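Long-range contacts in peptidase (Pseudomonas aeruginosa, PDB 5LOX), which probably hydrolyses peptide bonds as an ancestral proteasome-type beta subunit of the Ntn hydrolase clan, assembling into a helical complex: residues V4-L8 against P121-Y125; F36-R42 against L73-P77; P77-T83 against V113-I117. The protein carries 3 engineered substitutions. The contacts are given in a common frame with arbitrary orientation. Residues are numbered along the deposited sequence.

Contact 1. Residues V4-L8 against P121-Y125; sequences VAMHL and PPALY
V4-L8 and P121-Y125 are strand segments from the two facing sheets of the alpha-beta-beta-alpha sandwich of Ntn hydrolases, their axes 7.1 Å apart at closest and 147° between their directions. V4-L8 is extended, with phi from -120 to -142° and psi from 110° at H7 to 169° at L8; P121-Y125 comes in through two prolines near -60/155 and is extended at A123-Y125. H7 and L124 are the nearest CA pair (6.3 Å). Backbone pairing separates the sheets: A5 bonds to L143 and M6 to V13, whereas A123 bonds to G115, and 7.1 Å is wider than the spacing of hydrogen-bonded neighbours. The outer layers agree: V4, selenomethionine M6 and L8 touch helix 165-182, while A123 and Y125 touch helix 79-97.

Between the sheets, the CA-to-CB bonds of A5, H7, P122 and L124 point toward the opposing segment. L124 (chi1 t, chi2 p) brings its CD2 to 3.6 Å from A5 CB and 3.7 Å from M6 N, and its CB lies 3.9 Å from H7 CB. H7 has chi1 t and chi2 26°, placing A123 CA over one ring face and H7 CE1 3.8 Å from P122 CG. H7 NE2 stops 3.1 Å from P122 O, but the angle is too poor for a hydrogen bond.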
loop_
_atom_site.group_PDB
_atom_site.type_symbol
_atom_site.label_atom_id
_atom_site.label_comp_id
_atom_site.label_asym_id
_atom_site.label_seq_id
_atom_site.Cartn_x
_atom_site.Cartn_y
_atom_site.Cartn_z
ATOM N N VAL A 4 -90.287 -59.092 -0.797
ATOM C CA VAL A 4 -90.432 -60.430 -0.229
ATOM C C VAL A 4 -91.740 -60.991 -0.679
ATOM O O VAL A 4 -92.733 -60.267 -0.748
ATOM C CB VAL A 4 -90.540 -60.458 1.305
ATOM C CG1 VAL A 4 -89.982 -61.757 1.808
ATOM C CG2 VAL A 4 -89.766 -59.345 1.937
ATOM N N ALA A 5 -91.758 -62.294 -0.912
ATOM C CA ALA A 5 -93.001 -63.013 -1.176
ATOM C C ALA A 5 -92.939 -64.365 -0.509
ATOM O O ALA A 5 -91.862 -64.954 -0.413
ATOM C CB ALA A 5 -93.196 -63.188 -2.653
HETATM N N MSE A 6 -94.079 -64.808 0.001
HETATM C CA MSE A 6 -94.154 -66.038 0.719
HETATM C C MSE A 6 -95.273 -66.834 0.190
HETATM O O MSE A 6 -96.349 -66.322 -0.051
HETATM C CB MSE A 6 -94.453 -65.744 2.176
HETATM C CG MSE A 6 -93.277 -64.991 2.769
HETATM SE SE MSE A 6 -93.927 -63.732 4.106
HETATM C CE MSE A 6 -92.282 -62.768 4.488
ATOM N N HIS A 7 -95.043 -68.134 0.061
ATOM C CA HIS A 7 -96.083 -69.083 -0.328
ATOM C C HIS A 7 -96.239 -70.103 0.793
ATOM O O HIS A 7 -95.341 -70.929 1.034
ATOM C CB HIS A 7 -95.724 -69.770 -1.638
ATOM C CG HIS A 7 -96.660 -70.877 -2.044
ATOM N ND1 HIS A 7 -97.978 -70.939 -1.638
ATOM C CD2 HIS A 7 -96.460 -71.955 -2.839
ATOM C CE1 HIS A 7 -98.547 -72.009 -2.160
ATOM N NE2 HIS A 7 -97.650 -72.632 -2.898
ATOM N N LEU A 8 -97.394 -69.993 1.463
ATOM C CA LEU A 8 -97.694 -70.709 2.690
ATOM C C LEU A 8 -98.925 -71.562 2.529
ATOM O O LEU A 8 -99.677 -71.434 1.553
ATOM C CB LEU A 8 -97.921 -69.698 3.813
ATOM C CG LEU A 8 -96.829 -68.639 3.958
ATOM C CD1 LEU A 8 -97.302 -67.514 4.832
ATOM C CD2 LEU A 8 -95.570 -69.254 4.552
ATOM N N PRO A 121 -103.495 -75.226 -7.386
ATOM C CA PRO A 121 -103.046 -74.516 -6.193
ATOM C C PRO A 121 -102.364 -73.159 -6.468
ATOM O O PRO A 121 -101.954 -72.892 -7.596
ATOM C CB PRO A 121 -102.034 -75.478 -5.580
ATOM C CG PRO A 121 -101.449 -76.193 -6.753
ATOM C CD PRO A 121 -102.526 -76.251 -7.807
ATOM N N PRO A 122 -102.266 -72.299 -5.437
ATOM C CA PRO A 122 -101.428 -71.107 -5.570
ATOM C C PRO A 122 -99.946 -71.473 -5.770
ATOM O O PRO A 122 -99.514 -72.540 -5.312
ATOM C CB PRO A 122 -101.650 -70.367 -4.256
ATOM C CG PRO A 122 -102.089 -71.409 -3.288
ATOM C CD PRO A 122 -102.731 -72.509 -4.059
ATOM N N ALA A 123 -99.194 -70.590 -6.427
ATOM C CA ALA A 123 -97.751 -70.788 -6.648
ATOM C C ALA A 123 -96.982 -69.452 -6.646
ATOM O O ALA A 123 -97.577 -68.373 -6.691
ATOM C CB ALA A 123 -97.522 -71.512 -7.946
ATOM N N LEU A 124 -95.662 -69.545 -6.509
ATOM C CA LEU A 124 -94.804 -68.363 -6.404
ATOM C C LEU A 124 -93.476 -68.653 -7.045
ATOM O O LEU A 124 -92.792 -69.609 -6.674
ATOM C CB LEU A 124 -94.580 -67.989 -4.933
ATOM C CG LEU A 124 -93.539 -66.930 -4.627
ATOM C CD1 LEU A 124 -93.950 -65.630 -5.259
ATOM C CD2 LEU A 124 -93.396 -66.728 -3.124
ATOM N N TYR A 125 -93.066 -67.800 -7.968
ATOM C CA TYR A 125 -91.764 -67.945 -8.630
ATOM C C TYR A 125 -90.929 -66.692 -8.458
ATOM O O TYR A 125 -91.461 -65.597 -8.224
ATOM C CB TYR A 125 -91.965 -68.218 -10.117
ATOM C CG TYR A 125 -92.675 -69.501 -10.410
ATOM C CD1 TYR A 125 -94.057 -69.589 -10.216
ATOM C CD2 TYR A 125 -91.987 -70.626 -10.874
ATOM C CE1 TYR A 125 -94.737 -70.765 -10.472
ATOM C CE2 TYR A 125 -92.650 -71.809 -11.140
ATOM C CZ TYR A 125 -94.019 -71.883 -10.940
ATOM O OH TYR A 125 -94.751 -73.033 -11.198
#

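Contact 2. Residues F36-R42 against L73-P77; sequences FGTPGER and LLNVP
F36-R42 is the beta hairpin between strands 33-38 and 42-50; the irregular L73-P77, part of the loop from helix 52-66 to helix 79-97, is held against its turn end. R42 N to T38 O (2.9 Å) and, weakly, T38 N to R42 O (3.2 Å) pair the strands, and E41 N to T38 O (3.1 Å) closes a type II turn (P39 -58/137, G40 81/-4). At G37 (155/174) a CB would jam against the preceding carbonyl and R42 O. L73 and L74 lie nearest F36 and G37, CA atoms 7.4 and 6.2 Å apart.

R42 (chi1 99°, chi2 -135°) supplies the polar link. R42 NH2 donates to V76 O (2.5 Å, 164°), R42 NH1 weakly to L73 O (2.6 Å) and V76 O (3.2 Å). R42 NE forms a very short salt bridge with E41 OE2 (2.5 Å), which R42 NH2 joins weakly (3.2 Å). L74 O lies over the guanidinium face, 3.2 Å from R42 CZ, without a hydrogen bond; L74 N bonds to S72 OG.

L73 CD1 makes a CH-pi contact 3.6 Å from the F36 centroid, and L74 CD2 reaches G37 CA at 3.6 Å. I66 of helix 52-66 touches F36 and L74; A82 of helix 79-97 touches L73 and V76.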
loop_
_atom_site.group_PDB
_atom_site.type_symbol
_atom_site.label_atom_id
_atom_site.label_comp_id
_atom_site.label_asym_id
_atom_site.label_seq_id
_atom_site.Cartn_x
_atom_site.Cartn_y
_atom_site.Cartn_z
ATOM N N PHE A 36 -102.948 -58.374 -11.061
ATOM C CA PHE A 36 -103.685 -58.622 -12.296
ATOM C C PHE A 36 -104.686 -59.726 -12.015
ATOM O O PHE A 36 -104.463 -60.527 -11.114
ATOM C CB PHE A 36 -102.765 -59.140 -13.390
ATOM C CG PHE A 36 -101.597 -58.253 -13.698
ATOM C CD1 PHE A 36 -100.442 -58.318 -12.933
ATOM C CD2 PHE A 36 -101.642 -57.372 -14.770
ATOM C CE1 PHE A 36 -99.370 -57.496 -13.212
ATOM C CE2 PHE A 36 -100.576 -56.569 -15.063
ATOM C CZ PHE A 36 -99.436 -56.626 -14.280
ATOM N N GLY A 37 -105.792 -59.760 -12.754
ATOM C CA GLY A 37 -106.704 -60.884 -12.628
ATOM C C GLY A 37 -108.149 -60.620 -13.006
ATOM O O GLY A 37 -108.534 -59.487 -13.281
ATOM N N THR A 38 -108.942 -61.693 -12.992
ATOM C CA THR A 38 -110.387 -61.619 -13.162
ATOM C C THR A 38 -111.017 -62.270 -11.932
ATOM O O THR A 38 -110.645 -63.385 -11.575
ATOM C CB THR A 38 -110.837 -62.265 -14.491
ATOM O OG1 THR A 38 -109.847 -63.193 -14.943
ATOM C CG2 THR A 38 -110.997 -61.174 -15.588
ATOM N N PRO A 39 -111.927 -61.546 -11.232
ATOM C CA PRO A 39 -112.497 -62.105 -9.991
ATOM C C PRO A 39 -113.214 -63.448 -10.197
ATOM O O PRO A 39 -113.944 -63.610 -11.158
ATOM C CB PRO A 39 -113.490 -61.030 -9.541
ATOM C CG PRO A 39 -112.957 -59.762 -10.119
ATOM C CD PRO A 39 -112.360 -60.151 -11.441
ATOM N N GLY A 40 -112.974 -64.389 -9.285
ATOM C CA GLY A 40 -113.554 -65.717 -9.369
ATOM C C GLY A 40 -112.826 -66.662 -10.312
ATOM O O GLY A 40 -113.151 -67.849 -10.352
ATOM N N GLU A 41 -111.800 -66.164 -11.005
ATOM C CA GLU A 41 -111.000 -66.973 -11.935
ATOM C C GLU A 41 -109.473 -66.923 -11.638
ATOM O O GLU A 41 -108.822 -67.975 -11.584
ATOM C CB GLU A 41 -111.353 -66.584 -13.378
ATOM C CG GLU A 41 -110.197 -66.365 -14.354
ATOM C CD GLU A 41 -109.454 -67.625 -14.752
ATOM O OE1 GLU A 41 -109.910 -68.731 -14.450
ATOM O OE2 GLU A 41 -108.378 -67.496 -15.365
ATOM N N ARG A 42 -108.886 -65.744 -11.421
ATOM C CA ARG A 42 -107.441 -65.709 -11.146
ATOM C C ARG A 42 -106.942 -64.438 -10.462
ATOM O O ARG A 42 -107.500 -63.358 -10.646
ATOM C CB ARG A 42 -106.655 -65.998 -12.437
ATOM C CG ARG A 42 -106.095 -64.790 -13.174
ATOM C CD ARG A 42 -106.310 -64.821 -14.694
ATOM N NE ARG A 42 -106.285 -66.147 -15.309
ATOM C CZ ARG A 42 -105.316 -66.648 -16.077
ATOM N NH1 ARG A 42 -104.225 -65.962 -16.372
ATOM N NH2 ARG A 42 -105.454 -67.867 -16.554
ATOM N N LEU A 73 -101.286 -62.171 -19.428
ATOM C CA LEU A 73 -101.451 -62.656 -18.066
ATOM C C LEU A 73 -102.869 -63.086 -17.708
ATOM O O LEU A 73 -103.058 -63.682 -16.653
ATOM C CB LEU A 73 -101.014 -61.601 -17.062
ATOM C CG LEU A 73 -99.529 -61.322 -16.920
ATOM C CD1 LEU A 73 -99.329 -60.209 -15.906
ATOM C CD2 LEU A 73 -98.757 -62.554 -16.492
ATOM N N LEU A 74 -103.870 -62.769 -18.531
ATOM C CA LEU A 74 -105.233 -63.187 -18.217
ATOM C C LEU A 74 -105.693 -64.482 -18.842
ATOM O O LEU A 74 -106.735 -64.979 -18.438
ATOM C CB LEU A 74 -106.235 -62.103 -18.576
ATOM C CG LEU A 74 -106.183 -60.841 -17.722
ATOM C CD1 LEU A 74 -107.277 -59.889 -18.187
ATOM C CD2 LEU A 74 -106.286 -61.089 -16.219
ATOM N N ASN A 75 -104.915 -65.081 -19.744
ATOM C CA ASN A 75 -105.396 -66.239 -20.512
ATOM C C ASN A 75 -104.418 -67.435 -20.370
ATOM O O ASN A 75 -104.790 -68.592 -20.525
ATOM C CB ASN A 75 -105.604 -65.918 -21.986
ATOM C CG ASN A 75 -104.328 -65.578 -22.712
ATOM O OD1 ASN A 75 -104.205 -64.457 -23.129
ATOM N ND2 ASN A 75 -103.378 -66.520 -22.871
ATOM N N VAL A 76 -103.159 -67.105 -20.104
ATOM C CA VAL A 76 -102.128 -68.026 -19.646
ATOM C C VAL A 76 -102.654 -69.099 -18.659
ATOM O O VAL A 76 -103.373 -68.771 -17.702
ATOM C CB VAL A 76 -100.984 -67.186 -19.013
ATOM C CG1 VAL A 76 -100.578 -67.677 -17.631
ATOM C CG2 VAL A 76 -99.810 -67.123 -19.960
ATOM N N PRO A 77 -102.342 -70.392 -18.905
ATOM C CA PRO A 77 -103.111 -71.455 -18.210
ATOM C C PRO A 77 -102.592 -71.822 -16.828
ATOM O O PRO A 77 -103.293 -72.517 -16.102
ATOM C CB PRO A 77 -102.995 -72.655 -19.156
ATOM C CG PRO A 77 -101.727 -72.419 -19.883
ATOM C CD PRO A 77 -101.525 -70.937 -19.997
#

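Contact 3. Residues P77-T83 against V113-I117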
loop_
_atom_site.group_PDB
_atom_site.type_symbol
_atom_site.label_atom_id
_atom_site.label_comp_id
_atom_site.label_asym_id
_atom_site.label_seq_id
_atom_site.Cartn_x
_atom_site.Cartn_y
_atom_site.Cartn_z
ATOM N N PRO A 77 -102.342 -70.392 -18.905
ATOM C CA PRO A 77 -103.111 -71.455 -18.210
ATOM C C PRO A 77 -102.592 -71.822 -16.828
ATOM O O PRO A 77 -103.293 -72.517 -16.102
ATOM C CB PRO A 77 -102.995 -72.655 -19.156
ATOM C CG PRO A 77 -101.727 -72.419 -19.883
ATOM C CD PRO A 77 -101.525 -70.937 -19.997
ATOM N N SER A 78 -101.416 -71.348 -16.456
ATOM C CA SER A 78 -100.845 -71.661 -15.127
ATOM C C SER A 78 -99.901 -70.568 -14.626
ATOM O O SER A 78 -99.410 -69.757 -15.400
ATOM C CB SER A 78 -100.054 -72.939 -15.198
ATOM O OG SER A 78 -98.843 -72.702 -15.888
ATOM N N VAL A 79 -99.679 -70.537 -13.321
ATOM C CA VAL A 79 -98.786 -69.513 -12.739
ATOM C C VAL A 79 -97.389 -69.679 -13.319
ATOM O O VAL A 79 -96.713 -68.705 -13.593
ATOM C CB VAL A 79 -98.721 -69.586 -11.200
ATOM C CG1 VAL A 79 -97.748 -68.571 -10.654
ATOM C CG2 VAL A 79 -100.098 -69.321 -10.603
ATOM N N TYR A 80 -96.982 -70.925 -13.531
ATOM C CA TYR A 80 -95.758 -71.194 -14.245
ATOM C C TYR A 80 -95.699 -70.418 -15.563
ATOM O O TYR A 80 -94.765 -69.663 -15.810
ATOM C CB TYR A 80 -95.641 -72.687 -14.525
ATOM C CG TYR A 80 -94.333 -73.075 -15.186
ATOM C CD1 TYR A 80 -94.167 -72.970 -16.565
ATOM C CD2 TYR A 80 -93.280 -73.566 -14.429
ATOM C CE1 TYR A 80 -92.993 -73.336 -17.171
ATOM C CE2 TYR A 80 -92.106 -73.952 -15.029
ATOM C CZ TYR A 80 -91.975 -73.833 -16.401
ATOM O OH TYR A 80 -90.812 -74.235 -16.997
ATOM N N ASP A 81 -96.699 -70.620 -16.423
ATOM C CA ASP A 81 -96.720 -69.982 -17.758
ATOM C C ASP A 81 -96.775 -68.464 -17.665
ATOM O O ASP A 81 -96.296 -67.777 -18.553
ATOM C CB ASP A 81 -97.893 -70.497 -18.582
ATOM C CG ASP A 81 -97.718 -71.938 -19.019
ATOM O OD1 ASP A 81 -96.595 -72.335 -19.361
ATOM O OD2 ASP A 81 -98.726 -72.684 -19.031
ATOM N N ALA A 82 -97.378 -67.952 -16.597
ATOM C CA ALA A 82 -97.378 -66.524 -16.352
ATOM C C ALA A 82 -95.959 -66.047 -16.142
ATOM O O ALA A 82 -95.533 -65.044 -16.705
ATOM C CB ALA A 82 -98.235 -66.192 -15.134
ATOM N N THR A 83 -95.241 -66.763 -15.277
ATOM C CA THR A 83 -93.854 -66.437 -14.961
ATOM C C THR A 83 -93.057 -66.443 -16.249
ATOM O O THR A 83 -92.244 -65.567 -16.499
ATOM C CB THR A 83 -93.271 -67.451 -13.956
ATOM O OG1 THR A 83 -94.061 -67.452 -12.748
ATOM C CG2 THR A 83 -91.845 -67.124 -13.621
ATOM N N VAL A 113 -93.288 -63.541 -9.416
ATOM C CA VAL A 113 -94.580 -63.748 -9.992
ATOM C C VAL A 113 -95.239 -64.808 -9.144
ATOM O O VAL A 113 -94.743 -65.906 -9.040
ATOM C CB VAL A 113 -94.483 -64.264 -11.427
ATOM C CG1 VAL A 113 -95.876 -64.487 -11.990
ATOM C CG2 VAL A 113 -93.716 -63.275 -12.286
ATOM N N GLY A 114 -96.371 -64.467 -8.548
ATOM C CA GLY A 114 -97.112 -65.418 -7.742
ATOM C C GLY A 114 -98.596 -65.198 -7.842
ATOM O O GLY A 114 -99.053 -64.156 -8.316
ATOM N N GLY A 115 -99.355 -66.191 -7.421
ATOM C CA GLY A 115 -100.800 -66.069 -7.458
ATOM C C GLY A 115 -101.485 -67.408 -7.581
ATOM O O GLY A 115 -100.907 -68.431 -7.239
ATOM N N GLN A 116 -102.723 -67.392 -8.072
ATOM C CA GLN A 116 -103.495 -68.608 -8.240
ATOM C C GLN A 116 -104.440 -68.489 -9.404
ATOM O O GLN A 116 -105.140 -67.495 -9.560
ATOM C CB GLN A 116 -104.306 -68.904 -6.987
ATOM C CG GLN A 116 -105.080 -70.200 -7.099
ATOM C CD GLN A 116 -105.642 -70.678 -5.784
ATOM O OE1 GLN A 116 -105.992 -69.882 -4.906
ATOM N NE2 GLN A 116 -105.727 -71.991 -5.630
ATOM N N ILE A 117 -104.485 -69.542 -10.199
ATOM C CA ILE A 117 -105.434 -69.651 -11.301
ATOM C C ILE A 117 -106.409 -70.773 -10.975
ATOM O O ILE A 117 -106.009 -71.803 -10.454
ATOM C CB ILE A 117 -104.677 -69.929 -12.611
ATOM C CG1 ILE A 117 -103.937 -68.655 -13.034
ATOM C CG2 ILE A 117 -105.613 -70.396 -13.693
ATOM C CD1 ILE A 117 -102.973 -68.858 -14.174
#
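V79 (chi1 t) lies over the glycine pair G114-G115: its CG2 is 3.6 Å from G115 O and 4.1 Å from Q116 N, and its CG1 is 4.3 Å from G114 CA. The methyls thus lie against strand backbone; at 153/-158, G115 has a conformation in which a CB would be jammed against the preceding carbonyl. V113 before the pair and I117 after it have CA-to-CB bonds toward the helix. I117 CD1 meets S78 C at 3.5 Å and V79 N at 3.8 Å, while V113 CB lies 3.5 Å from T83 OG1 and V113 CG1 lies 4.3 Å from A82 CB.

The contact uses the N-terminal end of the helix, whose N-cap is S78: its OG accepts from D81 N (3.0 Å, 168°). T83 OG1 donates to V79 O (3.1 Å), one turn back. The axes of helix 79-83 and strand 113-117 approach to 8.1 Å at 152°, roughly antiparallel, as helix-on-sheet packing in an outer layer of the Ntn sandwich. The CA-to-CB bond of Q116 points away from the helix; Q116 OE1 is bonded to Y195 OH and D198 N. Helix 79-97 also reaches both neighbours of strand 109-117: V79 and T83 touch Y125 on strand 123-127, and A82 touches L44 on strand 42-50.

How the contacts relate
The chain opens contact 1 at once, with V4-L8 in the sheet that contains strands 2-8 and 11-21, and closes it only at P121-Y125, after 112 intervening residues. Contacts 2 and 3 both lie inside that span, in series. The hairpin F36-R42 starts contact 2, which L73-P77 completes after helix 52-66; P77, shared, then starts contact 3, which V113-I117 completes. Contact 3 meets contact 1 through the sheet, with probable hydrogen bonds from Y125 N to V113 O (2.7 Å) and from A123 N to G115 O (2.9 Å). Contacts 2 and 3 tie loop and helix to the sheet of strands 109-117 and 123-127; contact 1 joins that sheet to the other.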